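PDB 3WEW: HtdX dehydratase from Mycobacterium tuberculosis, which interconverts (3R)-3-hydroxyacyl-CoA and trans-2-enoyl-CoA by removing or adding water, accepting a broad range of chain lengths and preferring C8 to C12 substrates. Local coordinates for residues V89-L94 and V103-N108; H68-I73 and S213-K218. One frame throughout, in Å; residues are numbered along the deposited sequence.

Both contacts pair antiparallel strands of one sheet that runs through the whole chain, as expected of a hotdog-fold dehydratase. Their centres are 14 Å apart and their nearest atoms about 6 Å, with strand 114-126 between them in the sheet. Contact 1 is local: strands 84-96 and 100-111 form a hairpin toward the edge of the sheet that ends with strand 9-16. Contact 2 is long-range, pairing strand 67-75 with strand 210-216, and the hairpin of contact 1 falls inside the 139 residues it spans. Contact 2 therefore joins the N-terminal group of five strands to the C-terminal five, consistent with two hotdog-like halves joined into one sheet, while contact 1 builds up one half alone.

Contact 1. Residues V89-L94 and V103-N108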
loop_
_atom_site.group_PDB
_atom_site.type_symbol
_atom_site.label_atom_id
_atom_site.label_comp_id
_atom_site.label_asym_id
_atom_site.label_seq_id
_atom_site.Cartn_x
_atom_site.Cartn_y
_atom_site.Cartn_z
ATOM N N VAL A 89 12.836 -8.219 -6.061
ATOM C CA VAL A 89 11.730 -7.734 -6.852
ATOM C C VAL A 89 11.899 -8.173 -8.307
ATOM O O VAL A 89 12.999 -8.119 -8.852
ATOM C CB VAL A 89 11.641 -6.197 -6.817
ATOM C CG1 VAL A 89 10.262 -5.738 -7.243
ATOM C CG2 VAL A 89 11.927 -5.641 -5.426
ATOM N N ARG A 90 10.824 -8.656 -8.917
ATOM C CA ARG A 90 10.772 -8.836 -10.354
ATOM C C ARG A 90 9.480 -8.238 -10.858
ATOM O O ARG A 90 8.514 -8.090 -10.121
ATOM C CB ARG A 90 10.872 -10.298 -10.797
ATOM C CG ARG A 90 9.895 -11.221 -10.086
ATOM C CD ARG A 90 9.160 -12.261 -10.947
ATOM N NE ARG A 90 9.863 -12.701 -12.163
ATOM C CZ ARG A 90 11.044 -13.315 -12.199
ATOM N NH1 ARG A 90 11.739 -13.564 -11.076
ATOM N NH2 ARG A 90 11.547 -13.658 -13.383
ATOM N N ALA A 91 9.487 -7.866 -12.127
ATOM C CA ALA A 91 8.342 -7.312 -12.758
ATOM C C ALA A 91 7.903 -8.357 -13.768
ATOM O O ALA A 91 8.734 -9.013 -14.361
ATOM C CB ALA A 91 8.723 -6.017 -13.442
ATOM N N GLU A 92 6.602 -8.512 -13.970
ATOM C CA GLU A 92 6.098 -9.573 -14.833
ATOM C C GLU A 92 4.645 -9.261 -15.224
ATOM O O GLU A 92 4.034 -8.352 -14.671
ATOM C CB GLU A 92 6.234 -10.933 -14.113
ATOM C CG GLU A 92 5.415 -11.036 -12.823
ATOM C CD GLU A 92 5.351 -12.430 -12.226
ATOM O OE1 GLU A 92 4.236 -12.985 -12.164
ATOM O OE2 GLU A 92 6.400 -12.967 -11.801
ATOM N N ASN A 93 4.105 -9.987 -16.195
ATOM C CA ASN A 93 2.711 -9.841 -16.580
ATOM C C ASN A 93 2.325 -8.460 -17.087
ATOM O O ASN A 93 1.374 -7.863 -16.603
ATOM C CB ASN A 93 1.835 -10.228 -15.391
ATOM C CG ASN A 93 0.406 -10.568 -15.781
ATOM O OD1 ASN A 93 0.070 -10.733 -16.960
ATOM N ND2 ASN A 93 -0.453 -10.667 -14.778
ATOM N N LEU A 94 3.065 -7.934 -18.053
ATOM C CA LEU A 94 2.574 -6.796 -18.863
ATOM C C LEU A 94 1.330 -7.185 -19.647
ATOM O O LEU A 94 1.353 -8.145 -20.416
ATOM C CB LEU A 94 3.580 -6.358 -19.911
ATOM C CG LEU A 94 4.651 -5.374 -19.496
ATOM C CD1 LEU A 94 4.019 -4.020 -19.142
ATOM C CD2 LEU A 94 5.479 -5.987 -18.358
ATOM N N VAL A 103 1.155 -3.634 -15.013
ATOM C CA VAL A 103 2.304 -4.498 -14.727
ATOM C C VAL A 103 2.262 -4.979 -13.300
ATOM O O VAL A 103 1.786 -4.249 -12.424
ATOM C CB VAL A 103 3.657 -3.807 -15.017
ATOM C CG1 VAL A 103 3.906 -2.649 -14.082
ATOM C CG2 VAL A 103 4.777 -4.806 -14.914
ATOM N N ASP A 104 2.722 -6.219 -13.092
ATOM C CA ASP A 104 2.864 -6.788 -11.758
ATOM C C ASP A 104 4.304 -6.696 -11.281
ATOM O O ASP A 104 5.268 -7.094 -11.997
ATOM C CB ASP A 104 2.444 -8.250 -11.718
ATOM C CG ASP A 104 0.957 -8.448 -11.906
ATOM O OD1 ASP A 104 0.177 -7.448 -11.894
ATOM O OD2 ASP A 104 0.571 -9.643 -12.087
ATOM N N LEU A 105 4.430 -6.187 -10.056
ATOM C CA LEU A 105 5.698 -6.125 -9.346
ATOM C C LEU A 105 5.608 -7.056 -8.155
ATOM O O LEU A 105 4.763 -6.882 -7.251
ATOM C CB LEU A 105 5.983 -4.724 -8.855
ATOM C CG LEU A 105 6.638 -3.713 -9.799
ATOM C CD1 LEU A 105 8.105 -4.020 -10.081
ATOM C CD2 LEU A 105 5.868 -3.598 -11.073
ATOM N N VAL A 106 6.493 -8.050 -8.161
ATOM C CA VAL A 106 6.425 -9.143 -7.236
ATOM C C VAL A 106 7.621 -9.095 -6.332
ATOM O O VAL A 106 8.716 -9.290 -6.811
ATOM C CB VAL A 106 6.426 -10.468 -7.981
ATOM C CG1 VAL A 106 6.290 -11.617 -6.978
ATOM C CG2 VAL A 106 5.295 -10.505 -9.010
ATOM N N THR A 107 7.395 -8.886 -5.038
ATOM C CA THR A 107 8.456 -8.658 -4.071
ATOM C C THR A 107 8.468 -9.755 -2.994
ATOM O O THR A 107 7.449 -10.124 -2.486
ATOM C CB THR A 107 8.275 -7.272 -3.391
ATOM O OG1 THR A 107 8.211 -6.253 -4.396
ATOM C CG2 THR A 107 9.386 -6.943 -2.491
ATOM N N ASN A 108 9.648 -10.250 -2.658
ATOM C CA ASN A 108 9.830 -11.286 -1.667
ATOM C C ASN A 108 10.772 -10.767 -0.641
ATOM O O ASN A 108 11.880 -10.369 -0.964
ATOM C CB ASN A 108 10.337 -12.561 -2.339
ATOM C CG ASN A 108 9.198 -13.269 -3.089
ATOM O OD1 ASN A 108 8.281 -13.764 -2.467
ATOM N ND2 ASN A 108 9.191 -13.203 -4.416
#
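Asp-104 and Asn-93 meet near the turn end of a beta hairpin, the antiparallel pair of strands 84-96 and 100-111 in the N-terminal half of the hotdog sheet. Starting at Asp-104 CB, the side chain first brushes the Glu-92 carbonyl, CB lying 3.4 Å from Glu-92 O. CG sits anti to its own carbonyl carbon (chi1 -69°), which brings OD2 beside Asn-93. There Asn-93 ND2 donates to Asp-104 OD2 over 3.1 Å, reaching it from above the carboxylate plane, with the amide turned 81° against the carboxylate. The other oxygen, OD1, forms a salt bridge with Arg-95 NH2 and a hydrogen bond with Thr-122 OG1, so both carboxylate oxygens have partners. On the same face Glu-92 lays its carboxylate carbon CD 3.7 Å from Val-106 CG2, and its OE2 is in a long salt bridge with NE of Arg-90. On the opposite face, Val-89, Ala-91, Leu-105 and Thr-107 point toward helix 47-55, where Val-50 touches three of them. Leu-105 CD1 touches two partners there, 4.0 Å from both Val-89 CG1 and Ala-91 CB.

Contact 2. Residues H68-I73 and S213-K218; sequences HTENHI and SVRFAK
The carbonyl oxygen of Asn-71 takes the shortest polar bond here, 2.7 Å from Val-214 N, and also receives the CA-H of Ser-213. This antiparallel pairing of strands 67-75 and 210-216 joins the N-terminal five strands of the hotdog sheet to the C-terminal five. Thr-69 and Glu-70 both pair with Thr-122 on the neighbouring strand, a classic beta bulge. On the face carrying Glu-70, His-72, Ser-213 and Arg-215, a polar chain crosses between the strands. Ser-213 OG lies 2.8 Å from His-72 ND1 at the ring edge, and His-72 NE2 donates to Glu-70 OE2 over 2.9 Å, and OE2 accepts through its anti lone pair. Both imidazole nitrogens are thus engaged, which should fix the ring's rotation. The second carboxylate oxygen, Glu-70 OE1, makes a salt bridge to Arg-215 NH2 at 3.0 Å; the two flat groups are inclined by 55°, so they do not meet as a coplanar pair. At the other end His-68, its CG anti to the backbone N (chi1 -171°), presents a ring face to Phe-216 in an edge-to-face pair, the ring planes at 60°. Phe-216 CE2 stands 3.8 Å above the centre of the imidazole of His-68.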
loop_
_atom_site.group_PDB
_atom_site.type_symbol
_atom_site.label_atom_id
_atom_site.label_comp_id
_atom_site.label_asym_id
_atom_site.label_seq_id
_atom_site.Cartn_x
_atom_site.Cartn_y
_atom_site.Cartn_z
ATOM N N HIS A 68 -1.922 2.844 -8.701
ATOM C CA HIS A 68 -1.851 1.565 -7.974
ATOM C C HIS A 68 -3.256 0.953 -7.934
ATOM O O HIS A 68 -4.121 1.462 -7.241
ATOM C CB HIS A 68 -1.328 1.846 -6.558
ATOM C CG HIS A 68 -1.001 0.623 -5.781
ATOM N ND1 HIS A 68 -0.402 0.669 -4.546
ATOM C CD2 HIS A 68 -1.191 -0.683 -6.054
ATOM C CE1 HIS A 68 -0.240 -0.553 -4.084
ATOM N NE2 HIS A 68 -0.697 -1.392 -4.987
ATOM N N THR A 69 -3.490 -0.110 -8.702
ATOM C CA THR A 69 -4.826 -0.704 -8.819
ATOM C C THR A 69 -5.128 -1.889 -7.881
ATOM O O THR A 69 -6.289 -2.195 -7.596
ATOM C CB THR A 69 -5.082 -1.178 -10.261
ATOM O OG1 THR A 69 -4.193 -2.247 -10.599
ATOM C CG2 THR A 69 -4.873 -0.032 -11.231
ATOM N N GLU A 70 -4.113 -2.573 -7.399
ATOM C CA GLU A 70 -4.378 -3.822 -6.709
ATOM C C GLU A 70 -3.121 -4.217 -5.906
ATOM O O GLU A 70 -1.985 -3.816 -6.258
ATOM C CB GLU A 70 -4.726 -4.854 -7.761
ATOM C CG GLU A 70 -5.510 -6.046 -7.308
ATOM C CD GLU A 70 -5.863 -6.970 -8.469
ATOM O OE1 GLU A 70 -6.224 -6.462 -9.568
ATOM O OE2 GLU A 70 -5.748 -8.192 -8.288
ATOM N N ASN A 71 -3.325 -4.942 -4.815
ATOM C CA ASN A 71 -2.210 -5.329 -3.949
ATOM C C ASN A 71 -2.553 -6.567 -3.155
ATOM O O ASN A 71 -3.633 -6.644 -2.550
ATOM C CB ASN A 71 -1.840 -4.218 -2.990
ATOM C CG ASN A 71 -0.362 -4.214 -2.633
ATOM O OD1 ASN A 71 0.061 -4.557 -1.496
ATOM N ND2 ASN A 71 0.435 -3.808 -3.587
ATOM N N HIS A 72 -1.639 -7.540 -3.179
ATOM C CA HIS A 72 -1.806 -8.757 -2.463
ATOM C C HIS A 72 -0.546 -8.992 -1.657
ATOM O O HIS A 72 0.541 -9.108 -2.202
ATOM C CB HIS A 72 -2.046 -9.870 -3.453
ATOM C CG HIS A 72 -3.276 -9.660 -4.277
ATOM N ND1 HIS A 72 -4.528 -10.069 -3.865
ATOM C CD2 HIS A 72 -3.459 -9.026 -5.460
ATOM C CE1 HIS A 72 -5.429 -9.708 -4.765
ATOM N NE2 HIS A 72 -4.806 -9.063 -5.735
ATOM N N ILE A 73 -0.703 -9.055 -0.354
ATOM C CA ILE A 73 0.370 -9.302 0.575
ATOM C C ILE A 73 0.122 -10.694 1.170
ATOM O O ILE A 73 -1.001 -11.012 1.601
ATOM C CB ILE A 73 0.411 -8.212 1.692
ATOM C CG1 ILE A 73 0.955 -6.870 1.141
ATOM C CG2 ILE A 73 1.292 -8.650 2.837
ATOM C CD1 ILE A 73 0.716 -5.641 1.999
ATOM N N SER A 213 -5.680 -8.938 0.717
ATOM C CA SER A 213 -5.869 -8.609 -0.706
ATOM C C SER A 213 -6.680 -7.373 -0.866
ATOM O O SER A 213 -7.779 -7.330 -0.341
ATOM C CB SER A 213 -6.586 -9.737 -1.422
ATOM O OG SER A 213 -5.741 -10.887 -1.431
ATOM N N VAL A 214 -6.156 -6.392 -1.608
ATOM C CA VAL A 214 -6.869 -5.120 -1.863
ATOM C C VAL A 214 -7.111 -4.769 -3.356
ATOM O O VAL A 214 -6.219 -4.890 -4.187
ATOM C CB VAL A 214 -6.079 -3.925 -1.263
ATOM C CG1 VAL A 214 -6.899 -2.657 -1.276
ATOM C CG2 VAL A 214 -5.692 -4.244 0.152
ATOM N N ARG A 215 -8.306 -4.254 -3.635
ATOM C CA ARG A 215 -8.700 -3.789 -4.940
ATOM C C ARG A 215 -9.041 -2.328 -4.799
ATOM O O ARG A 215 -10.054 -2.020 -4.203
ATOM C CB ARG A 215 -9.949 -4.551 -5.422
ATOM C CG ARG A 215 -9.725 -5.803 -6.302
ATOM C CD ARG A 215 -10.483 -5.696 -7.663
ATOM N NE ARG A 215 -9.607 -5.466 -8.845
ATOM C CZ ARG A 215 -8.975 -4.320 -9.179
ATOM N NH1 ARG A 215 -9.077 -3.211 -8.441
ATOM N NH2 ARG A 215 -8.206 -4.285 -10.268
ATOM N N PHE A 216 -8.232 -1.437 -5.371
ATOM C CA PHE A 216 -8.478 0.004 -5.297
ATOM C C PHE A 216 -9.485 0.408 -6.343
ATOM O O PHE A 216 -9.440 -0.082 -7.465
ATOM C CB PHE A 216 -7.188 0.804 -5.495
ATOM C CG PHE A 216 -6.215 0.610 -4.377
ATOM C CD1 PHE A 216 -6.504 1.100 -3.104
ATOM C CD2 PHE A 216 -5.058 -0.136 -4.549
ATOM C CE1 PHE A 216 -5.655 0.875 -2.039
ATOM C CE2 PHE A 216 -4.200 -0.336 -3.477
ATOM C CZ PHE A 216 -4.493 0.168 -2.223
ATOM N N ALA A 217 -10.385 1.323 -5.985
ATOM C CA ALA A 217 -11.373 1.832 -6.945
ATOM C C ALA A 217 -11.240 3.350 -7.128
ATOM O O ALA A 217 -10.321 3.811 -7.769
ATOM C CB ALA A 217 -12.796 1.427 -6.513
ATOM N N LYS A 218 -12.161 4.120 -6.568
ATOM C CA LYS A 218 -12.145 5.536 -6.790
ATOM C C LYS A 218 -11.079 6.127 -5.895
ATOM O O LYS A 218 -10.968 5.773 -4.725
ATOM C CB LYS A 218 -13.512 6.182 -6.510
ATOM C CG LYS A 218 -14.655 5.537 -7.302
ATOM C CD LYS A 218 -14.514 5.691 -8.822
ATOM C CE LYS A 218 -15.122 7.016 -9.294
ATOM N NZ LYS A 218 -14.941 7.239 -10.758
#